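Local coordinates for bacteriorhodopsin (Nanosalina sp., PDB 6EYU), which pumps protons inward across the membrane, as a retinal-bearing xenorhodopsin of the microbial rhodopsin family, at residues A[57-62]-A[75-80]. Numbering follows the deposited sequence.
With RET (retinal), chain D; MUN ([(2~{S})-2,3-bis(oxidanyl)propyl] (~{E})-undec-2-enoate), chain B.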
# COMPACT_ATOMS: atom_id res chain seq x y z
N LEU A 57 -15.62 -4.27 7.05
CA LEU A 57 -15.61 -4.96 5.76
C LEU A 57 -14.87 -6.29 5.87
O LEU A 57 -15.41 -7.34 5.52
CB LEU A 57 -14.95 -4.09 4.69
CG LEU A 57 -15.89 -3.06 4.06
CD1 LEU A 57 -15.15 -2.21 3.03
CD2 LEU A 57 -17.08 -3.76 3.42
N MET A 58 -13.66 -6.26 6.42
CA MET A 58 -12.80 -7.43 6.45
C MET A 58 -13.46 -8.56 7.24
O MET A 58 -13.25 -9.74 6.94
CB MET A 58 -11.44 -7.09 7.06
CG MET A 58 -10.56 -6.23 6.17
SD MET A 58 -10.77 -6.59 4.42
CE MET A 58 -10.22 -8.29 4.35
N TYR A 59 -14.34 -8.19 8.16
CA TYR A 59 -14.94 -9.17 9.07
C TYR A 59 -16.14 -9.87 8.42
O TYR A 59 -16.60 -10.90 8.91
CB TYR A 59 -15.38 -8.50 10.37
CG TYR A 59 -14.36 -8.61 11.49
CD1 TYR A 59 -13.10 -8.05 11.35
CD2 TYR A 59 -14.68 -9.23 12.69
CE1 TYR A 59 -12.19 -8.09 12.39
CE2 TYR A 59 -13.78 -9.27 13.73
CZ TYR A 59 -12.53 -8.70 13.58
OH TYR A 59 -11.62 -8.77 14.60
N THR A 60 -16.61 -9.33 7.30
CA THR A 60 -17.65 -9.99 6.53
C THR A 60 -17.14 -11.31 5.95
O THR A 60 -17.92 -12.11 5.44
CB THR A 60 -18.14 -9.10 5.37
OG1 THR A 60 -17.04 -8.75 4.53
CG2 THR A 60 -18.80 -7.84 5.90
N ASN A 61 -15.84 -11.54 6.08
CA ASN A 61 -15.23 -12.76 5.56
C ASN A 61 -15.34 -13.90 6.56
O ASN A 61 -15.04 -15.05 6.24
CB ASN A 61 -13.76 -12.52 5.22
CG ASN A 61 -13.58 -11.73 3.93
OD1 ASN A 61 -13.91 -12.20 2.85
ND2 ASN A 61 -13.01 -10.53 4.05
N PHE A 62 -15.87 -13.60 7.75
CA PHE A 62 -16.25 -14.65 8.69
C PHE A 62 -17.72 -15.03 8.52
O PHE A 62 -18.12 -16.14 8.85
CB PHE A 62 -16.00 -14.19 10.13
CG PHE A 62 -14.56 -13.87 10.42
CD1 PHE A 62 -13.57 -14.83 10.24
CD2 PHE A 62 -14.20 -12.63 10.91
CE1 PHE A 62 -12.25 -14.53 10.50
CE2 PHE A 62 -12.87 -12.33 11.17
CZ PHE A 62 -11.90 -13.28 10.96
N MET A 75 -5.69 -9.03 7.21
CA MET A 75 -6.17 -8.09 6.20
C MET A 75 -6.77 -6.86 6.86
O MET A 75 -6.68 -5.75 6.33
CB MET A 75 -7.21 -8.77 5.30
CG MET A 75 -6.69 -9.99 4.56
SD MET A 75 -5.14 -9.68 3.70
CE MET A 75 -5.72 -8.77 2.27
N ASP A 76 -7.36 -7.05 8.04
CA ASP A 76 -7.96 -5.95 8.78
C ASP A 76 -6.89 -5.10 9.45
O ASP A 76 -6.75 -3.91 9.14
CB ASP A 76 -8.92 -6.50 9.84
CG ASP A 76 -9.59 -5.40 10.64
OD1 ASP A 76 -9.14 -4.24 10.55
OD2 ASP A 76 -10.57 -5.69 11.36
N TRP A 77 -6.19 -5.68 10.42
CA TRP A 77 -5.22 -4.94 11.21
C TRP A 77 -4.12 -4.38 10.32
O TRP A 77 -3.50 -3.37 10.64
CB TRP A 77 -4.61 -5.86 12.27
CG TRP A 77 -5.63 -6.64 13.04
CD1 TRP A 77 -6.96 -6.36 13.13
CD2 TRP A 77 -5.43 -7.88 13.71
NE1 TRP A 77 -7.59 -7.32 13.89
CE2 TRP A 77 -6.67 -8.26 14.26
CE3 TRP A 77 -4.32 -8.70 13.94
CZ2 TRP A 77 -6.83 -9.41 15.04
CZ3 TRP A 77 -4.47 -9.84 14.70
CH2 TRP A 77 -5.72 -10.19 15.23
N MET A 78 -4.02 -4.95 9.12
CA MET A 78 -2.96 -4.59 8.19
C MET A 78 -3.04 -3.12 7.80
O MET A 78 -2.02 -2.48 7.55
CB MET A 78 -3.05 -5.47 6.94
CG MET A 78 -2.28 -4.95 5.75
SD MET A 78 -2.26 -6.14 4.40
CE MET A 78 -2.80 -7.61 5.26
N VAL A 79 -4.26 -2.58 7.79
CA VAL A 79 -4.43 -1.16 7.50
C VAL A 79 -5.19 -0.42 8.60
O VAL A 79 -4.97 0.78 8.81
CB VAL A 79 -5.15 -0.93 6.15
CG1 VAL A 79 -5.53 -2.26 5.51
CG2 VAL A 79 -6.38 -0.05 6.34
N SER A 80 -5.99 -1.14 9.37
CA SER A 80 -6.76 -0.52 10.46
C SER A 80 -5.83 0.03 11.54
O SER A 80 -6.05 1.12 12.05
CB SER A 80 -7.73 -1.53 11.07
OG SER A 80 -7.04 -2.54 11.78
C1 RET D . -0.09 -10.25 15.80
C2 RET D . 0.91 -11.21 15.15
C3 RET D . 1.89 -11.77 16.17
C4 RET D . 2.77 -10.66 16.73
C5 RET D . 1.93 -9.43 17.09
C6 RET D . 0.64 -9.24 16.69
C7 RET D . -0.07 -8.04 17.13
C8 RET D . -1.34 -7.79 16.72
C9 RET D . -1.97 -6.55 17.09
C10 RET D . -3.28 -6.28 16.73
C11 RET D . -4.01 -5.13 17.10
C12 RET D . -5.27 -5.13 16.50
C13 RET D . -6.21 -4.08 16.55
C14 RET D . -7.44 -4.20 15.88
C15 RET D . -8.41 -3.21 15.75
C16 RET D . -0.84 -9.47 14.72
C17 RET D . -1.09 -11.03 16.66
C18 RET D . 2.57 -8.36 17.96
C19 RET D . -1.19 -5.53 17.93
C20 RET D . -5.90 -2.82 17.36
CAR MUN B . -7.81 -7.13 1.06
CAQ MUN B . -6.89 -7.45 -0.13
CAP MUN B . -5.79 -6.39 -0.21
CAO MUN B . -4.82 -6.76 -1.34
CAN MUN B . -4.75 -8.28 -1.47
CAM MUN B . -5.06 -8.68 -2.92
CAK MUN B . -5.30 -10.19 -2.99
CAH MUN B . -4.53 -10.78 -4.17
CAF MUN B . -5.46 -10.90 -5.38
CAC MUN B . -6.18 -12.24 -5.54
CAA MUN B . -5.41 -13.47 -5.06
OAD MUN B . -4.55 -13.38 -4.19
OAB MUN B . -5.85 -14.66 -5.56
CAE MUN B . -5.76 -15.68 -4.57
CAG MUN B . -6.68 -16.84 -4.95
OAJ MUN B . -8.02 -16.36 -5.08
CAI MUN B . -6.23 -17.46 -6.27
OAL MUN B . -7.25 -18.33 -6.77
O HOH W 1 -10.46 -6.29 14.17
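In the seven-helix fold of microbial rhodopsins, M58 and Y59 on helix 42-63 meet M75, D76 and W77 on helix 72-93 beside the retinal pocket. The two segments run antiparallel, at 171°, and their axes come within 9.7 Å. M58 faces D76 directly: its CB lies 3.8 Å from D76 CB, and M58 CG is 3.7 Å from D76 CA. Its flexible thioether chain then bends at chi2 and chi3, turning the methyl end toward M75, though its exact place is doubtful; M75 itself leads outward to a bound monoacylglycerol lipid.

On the retinal side the contact turns polar. The D76 carboxylate, with CG anti to the backbone N (chi1 -180°), presents OD2 to the edge of the Y59 ring, 3.1 Å from Y59 CE1, the carboxylate and ring planes being nearly perpendicular (84°). F62 CE2 covers one face of that ring. One water ties three polar groups together: it donates to D76 OD2 at 2.9 Å and to Y59 OH at 2.8 Å, and accepts from W77 NE1. Aspartate suits its place because its short carboxylate sets OD2 where both the water and S55 OG reach it. Tyrosine packs a flat ring between helices while its hydroxyl meets the water and L205 O on helix 198-230. Tryptophan combines a broad face for the polyene with an N-H at its rim: retinal C12 lies over one face of W77, retinal C14 is 3.5 Å from W77 CD1, and W77 NE1 donates in the indole plane to the water oxygen at 3.1 Å.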